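Local structure of cytochrome c class I (4XXL) at residues A[74-79]-A[105-110]. The protein carries a covalently attached heme c and probably serves as an electron shuttle in the lithoautotrophic growth of Sideroxydans lithotrophicus. Residues are numbered along the deposited sequence; the frame is centred on the assembly and turned at random.
Sequences KLIHHV and EAIKNL. With HEC (heme c), chain B.
The amino group NZ of Lys-108 is gripped by two carboxylates, forming salt bridges to Asp-112 on its own helix and to Glu-72 near the start of helix 71-81. Its chain, extended as far as CE and bent at the last bond, thus ties the two helices by charge on the solvent-facing side of the contact, while CD1 of Ile-76 rests against the root of the same lysine, 4.2 Å from Lys-108 CA. Deeper in, the contact is wholly apolar. The methyl CG1 of Val-79 meets CG2 of Ile-107 at 3.9 Å, the two side chains crossing obliquely, and CG2 of Ile-76 reaches the same Ile-107 methyl more loosely. Ile-98, in a loop, touches both Val-79 and Ile-107.

The segment axes run at 118° to each other, 9.8 Å apart at their closest. In this class I cytochrome c fold, helix 104-115 also packs against the N-terminal helix 31-40, where Leu-110 meets Leu-37, and helix 71-81 borders the heme. Val-79 works in two directions: CG1 serves the helix contact, whereas CG2, anti to the backbone N, lies 3.8 Å from heme CBB. From helix 104-115, Leu-110 CD2 approaches heme CMB at 3.9 Å; on Val-79's own helix, Leu-75 CD2 touches the CMA methyl.

His-78 faces the cofactor too. The imidazole, swung out by a chi1 of 173° that sets CG anti to the backbone N, brings CE1 to 3.3 Å from heme C1A, and the propionate carbon CBA sits over the centre of one ring face, 3.5 Å above the plane. With an alanine in its place, a gap would probably open beside pyrrole A, leaving propionate carbon CBA without the ring it packs on. The same ring meets that of His-95, an axial ligand of the iron, with the planes inclined at about 55°.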
ATOM      1  N   LYS A  74       3.043  -8.889   5.543  1.00 13.58           N
ATOM      2  CA  LYS A  74       2.026  -8.109   6.258  1.00 15.16           C
ATOM      3  C   LYS A  74       1.272  -7.150   5.349  1.00 12.77           C
ATOM      4  O   LYS A  74       0.050  -6.991   5.533  1.00 13.62           O
ATOM      5  CB  LYS A  74       2.585  -7.289   7.408  1.00 17.95           C
ATOM      6  CG  LYS A  74       2.938  -8.090   8.648  1.00 21.90           C
ATOM      7  CD  LYS A  74       1.842  -8.050   9.707  1.00 29.04           C
ATOM      8  CE  LYS A  74       2.422  -7.841  11.111  1.00 34.64           C
ATOM      9  NZ  LYS A  74       2.838  -9.115  11.770  1.00 38.07           N
ATOM     10  N   LEU A  75       2.000  -6.492   4.448  1.00 12.66           N
ATOM     11  CA  LEU A  75       1.322  -5.531   3.554  1.00 12.74           C
ATOM     12  C   LEU A  75       0.583  -6.254   2.424  1.00 12.97           C
ATOM     13  O   LEU A  75      -0.484  -5.785   1.986  1.00 11.90           O
ATOM     14  CB  LEU A  75       2.271  -4.466   2.970  1.00 13.91           C
ATOM     15  CG  LEU A  75       2.821  -3.389   3.952  1.00 14.67           C
ATOM     16  CD1 LEU A  75       3.490  -2.261   3.211  1.00 16.16           C
ATOM     17  CD2 LEU A  75       1.696  -2.819   4.847  1.00 15.19           C
ATOM     18  N   ILE A  76       1.107  -7.385   1.978  1.00 13.17           N
ATOM     19  CA  ILE A  76       0.326  -8.202   0.993  1.00 13.29           C
ATOM     20  C   ILE A  76      -1.014  -8.608   1.629  1.00 14.37           C
ATOM     21  O   ILE A  76      -2.073  -8.493   0.971  1.00 13.70           O
ATOM     22  CB  ILE A  76       1.090  -9.440   0.475  1.00 14.35           C
ATOM     23  CG1 ILE A  76       2.238  -8.956  -0.388  1.00 13.66           C
ATOM     24  CG2 ILE A  76       0.128 -10.378  -0.263  1.00 13.81           C
ATOM     25  CD1 ILE A  76       3.227 -10.042  -0.829  1.00 15.66           C
ATOM     26  N   HIS A  77      -0.958  -9.039   2.914  1.00 11.61           N
ATOM     27  CA  HIS A  77      -2.156  -9.321   3.667  1.00 13.57           C
ATOM     28  C   HIS A  77      -3.067  -8.116   3.786  1.00 12.10           C
ATOM     29  O   HIS A  77      -4.258  -8.189   3.506  1.00 13.05           O
ATOM     30  CB  HIS A  77      -1.815  -9.884   5.046  1.00 14.46           C
ATOM     31  CG  HIS A  77      -3.004 -10.065   5.900  1.00 17.41           C
ATOM     32  ND1 HIS A  77      -3.827 -11.167   5.815  1.00 20.85           N
ATOM     33  CD2 HIS A  77      -3.552  -9.259   6.835  1.00 21.55           C
ATOM     34  CE1 HIS A  77      -4.816 -11.043   6.683  1.00 21.59           C
ATOM     35  NE2 HIS A  77      -4.674  -9.891   7.313  1.00 24.58           N
ATOM     36  N   HIS A  78      -2.499  -6.989   4.128  1.00 11.15           N
ATOM     37  CA  HIS A  78      -3.305  -5.797   4.333  1.00 13.25           C
ATOM     38  C   HIS A  78      -4.087  -5.396   3.079  1.00 12.02           C
ATOM     39  O   HIS A  78      -5.219  -4.954   3.188  1.00 13.50           O
ATOM     40  CB  HIS A  78      -2.400  -4.618   4.698  1.00 13.06           C
ATOM     41  CG  HIS A  78      -3.130  -3.319   4.771  1.00 13.06           C
ATOM     42  ND1 HIS A  78      -3.149  -2.393   3.758  1.00 16.25           N
ATOM     43  CD2 HIS A  78      -3.927  -2.825   5.749  1.00 14.59           C
ATOM     44  CE1 HIS A  78      -3.918  -1.390   4.114  1.00 16.07           C
ATOM     45  NE2 HIS A  78      -4.353  -1.603   5.330  1.00 15.51           N
ATOM     46  N   VAL A  79      -3.474  -5.506   1.905  1.00 11.04           N
ATOM     47  CA  VAL A  79      -4.156  -5.089   0.669  1.00 12.34           C
ATOM     48  C   VAL A  79      -5.092  -6.105   0.013  1.00 12.31           C
ATOM     49  O   VAL A  79      -5.773  -5.797  -0.995  1.00 12.31           O
ATOM     50  CB  VAL A  79      -3.110  -4.570  -0.295  1.00 13.88           C
ATOM     51  CG1 VAL A  79      -2.340  -5.668  -1.011  1.00 15.57           C
ATOM     52  CG2 VAL A  79      -3.686  -3.515  -1.238  1.00 16.20           C
ATOM     53  N   GLU A 105       2.154 -11.573  -8.538  1.00 14.07           N
ATOM     54  CA  GLU A 105       3.420 -10.904  -8.827  1.00 16.03           C
ATOM     55  C   GLU A 105       3.267  -9.385  -8.848  1.00 14.72           C
ATOM     56  O   GLU A 105       4.147  -8.682  -8.292  1.00 13.07           O
ATOM     57  CB  GLU A 105       4.006 -11.461 -10.155  1.00 18.97           C
ATOM     58  CG  GLU A 105       5.313 -10.857 -10.630  1.00 26.05           C
ATOM     59  CD  GLU A 105       5.222  -9.394 -11.058  1.00 30.30           C
ATOM     60  OE1 GLU A 105       4.160  -8.966 -11.591  1.00 39.60           O
ATOM     61  OE2 GLU A 105       6.241  -8.666 -10.876  1.00 35.70           O
ATOM     62  N   ALA A 106       2.180  -8.898  -9.443  1.00 12.88           N
ATOM     63  CA  ALA A 106       2.000  -7.427  -9.467  1.00 12.47           C
ATOM     64  C   ALA A 106       1.769  -6.843  -8.062  1.00 13.43           C
ATOM     65  O   ALA A 106       2.299  -5.799  -7.714  1.00 12.88           O
ATOM     66  CB  ALA A 106       0.888  -7.085 -10.439  1.00 13.95           C
ATOM     67  N   ILE A 107       1.045  -7.568  -7.257  1.00 12.18           N
ATOM     68  CA  ILE A 107       0.700  -7.094  -5.899  1.00 12.40           C
ATOM     69  C   ILE A 107       2.001  -7.056  -5.086  1.00 13.24           C
ATOM     70  O   ILE A 107       2.305  -6.068  -4.396  1.00 12.09           O
ATOM     71  CB  ILE A 107      -0.350  -7.970  -5.276  1.00 13.70           C
ATOM     72  CG1 ILE A 107      -1.701  -7.698  -5.914  1.00 14.32           C
ATOM     73  CG2 ILE A 107      -0.471  -7.710  -3.785  1.00 13.46           C
ATOM     74  CD1 ILE A 107      -2.782  -8.726  -5.651  1.00 15.89           C
ATOM     75  N   LYS A 108       2.804  -8.110  -5.194  1.00 11.67           N
ATOM     76  CA  LYS A 108       4.114  -8.184  -4.504  1.00 13.76           C
ATOM     77  C   LYS A 108       5.017  -7.007  -4.926  1.00 12.27           C
ATOM     78  O   LYS A 108       5.713  -6.399  -4.142  1.00 12.65           O
ATOM     79  CB  LYS A 108       4.822  -9.536  -4.775  1.00 14.82           C
ATOM     80  CG  LYS A 108       6.136  -9.702  -4.037  1.00 17.77           C
ATOM     81  CD  LYS A 108       6.782 -11.068  -4.290  1.00 19.61           C
ATOM     82  CE  LYS A 108       8.112 -11.273  -3.595  1.00 22.82           C
ATOM     83  NZ  LYS A 108       9.100 -10.187  -3.902  1.00 25.33           N
ATOM     84  N   ASN A 109       5.064  -6.752  -6.227  1.00 12.14           N
ATOM     85  CA  ASN A 109       5.897  -5.674  -6.720  1.00 11.64           C
ATOM     86  C   ASN A 109       5.424  -4.314  -6.205  1.00 11.54           C
ATOM     87  O   ASN A 109       6.247  -3.452  -5.805  1.00 11.08           O
ATOM     88  CB  ASN A 109       5.888  -5.685  -8.256  1.00 12.64           C
ATOM     89  CG  ASN A 109       6.728  -4.600  -8.832  1.00 14.31           C
ATOM     90  OD1 ASN A 109       7.935  -4.623  -8.703  1.00 15.62           O
ATOM     91  ND2 ASN A 109       6.083  -3.619  -9.435  1.00 14.75           N
ATOM     92  N   LEU A 110       4.125  -4.130  -6.099  1.00 11.59           N
ATOM     93  CA  LEU A 110       3.619  -2.871  -5.545  1.00 11.52           C
ATOM     94  C   LEU A 110       3.978  -2.711  -4.028  1.00 10.82           C
ATOM     95  O   LEU A 110       4.455  -1.649  -3.623  1.00 11.56           O
ATOM     96  CB  LEU A 110       2.120  -2.766  -5.674  1.00 13.06           C
ATOM     97  CG  LEU A 110       1.436  -1.610  -4.940  1.00 12.75           C
ATOM     98  CD1 LEU A 110       1.958  -0.241  -5.328  1.00 13.58           C
ATOM     99  CD2 LEU A 110      -0.036  -1.654  -5.266  1.00 14.67           C
TER
HETATM  100 FE   HEC B 201      -4.732   2.426   1.916  1.00  9.92          FE
HETATM  101  CHA HEC B 201      -3.555   2.211   5.183  1.00 10.67           C
HETATM  102  CHB HEC B 201      -1.942   0.737   0.782  1.00 10.88           C
HETATM  103  CHC HEC B 201      -6.152   2.201  -1.223  1.00  9.80           C
HETATM  104  CHD HEC B 201      -7.123   4.598   2.874  1.00 11.09           C
HETATM  105  NA  HEC B 201      -3.096   1.588   2.850  1.00 10.94           N
HETATM  106  C1A HEC B 201      -2.779   1.689   4.157  1.00 11.23           C
HETATM  107  C2A HEC B 201      -1.490   1.119   4.320  1.00 10.12           C
HETATM  108  C3A HEC B 201      -1.055   0.737   3.074  1.00 10.67           C
HETATM  109  C4A HEC B 201      -2.079   1.044   2.136  1.00  9.93           C
HETATM  110  CMA HEC B 201       0.263   0.136   2.693  1.00 11.38           C
HETATM  111  CAA HEC B 201      -0.786   1.008   5.672  1.00 10.14           C
HETATM  112  CBA HEC B 201      -1.205  -0.278   6.347  1.00 11.10           C
HETATM  113  CGA HEC B 201      -0.467  -0.564   7.644  1.00 13.97           C
HETATM  114  O1A HEC B 201       0.145   0.347   8.220  1.00 15.49           O
HETATM  115  O2A HEC B 201      -0.386  -1.773   8.046  1.00 16.56           O
HETATM  116  NB  HEC B 201      -4.174   1.649   0.133  1.00  8.80           N
HETATM  117  C1B HEC B 201      -2.990   0.992  -0.120  1.00  9.83           C
HETATM  118  C2B HEC B 201      -2.968   0.574  -1.484  1.00  9.95           C
HETATM  119  C3B HEC B 201      -4.117   0.940  -2.076  1.00 10.71           C
HETATM  120  C4B HEC B 201      -4.910   1.612  -1.054  1.00  9.56           C
HETATM  121  CMB HEC B 201      -1.840  -0.190  -2.117  1.00 11.12           C
HETATM  122  CAB HEC B 201      -4.639   0.650  -3.428  1.00 10.13           C
HETATM  123  CBB HEC B 201      -4.790  -0.744  -3.605  1.00 12.08           C
HETATM  124  NC  HEC B 201      -6.365   3.309   0.989  1.00 10.36           N
HETATM  125  C1C HEC B 201      -6.728   3.009  -0.285  1.00  9.90           C
HETATM  126  C2C HEC B 201      -7.818   3.864  -0.542  1.00 10.35           C
HETATM  127  C3C HEC B 201      -8.098   4.650   0.559  1.00 10.99           C
HETATM  128  C4C HEC B 201      -7.158   4.215   1.541  1.00 11.03           C
HETATM  129  CMC HEC B 201      -8.462   3.932  -1.877  1.00 10.44           C
HETATM  130  CAC HEC B 201      -9.161   5.731   0.682  1.00 11.49           C
HETATM  131  CBC HEC B 201     -10.491   5.414   0.378  1.00 12.57           C
HETATM  132  ND  HEC B 201      -5.252   3.161   3.642  1.00  8.74           N
HETATM  133  C1D HEC B 201      -6.251   4.084   3.865  1.00 10.43           C
HETATM  134  C2D HEC B 201      -6.367   4.424   5.306  1.00 11.26           C
HETATM  135  C3D HEC B 201      -5.388   3.757   5.902  1.00 11.78           C
HETATM  136  C4D HEC B 201      -4.657   2.996   4.871  1.00 10.59           C
HETATM  137  CMD HEC B 201      -7.354   5.353   5.900  1.00 11.46           C
HETATM  138  CAD HEC B 201      -5.014   3.797   7.394  1.00 15.45           C
HETATM  139  CBD HEC B 201      -5.740   2.728   8.157  1.00 19.05           C
HETATM  140  CGD HEC B 201      -5.456   2.678   9.663  1.00 25.23           C
HETATM  141  O1D HEC B 201      -4.408   3.169  10.184  1.00 30.14           O
HETATM  142  O2D HEC B 201      -6.279   2.052  10.382  1.00 26.62           O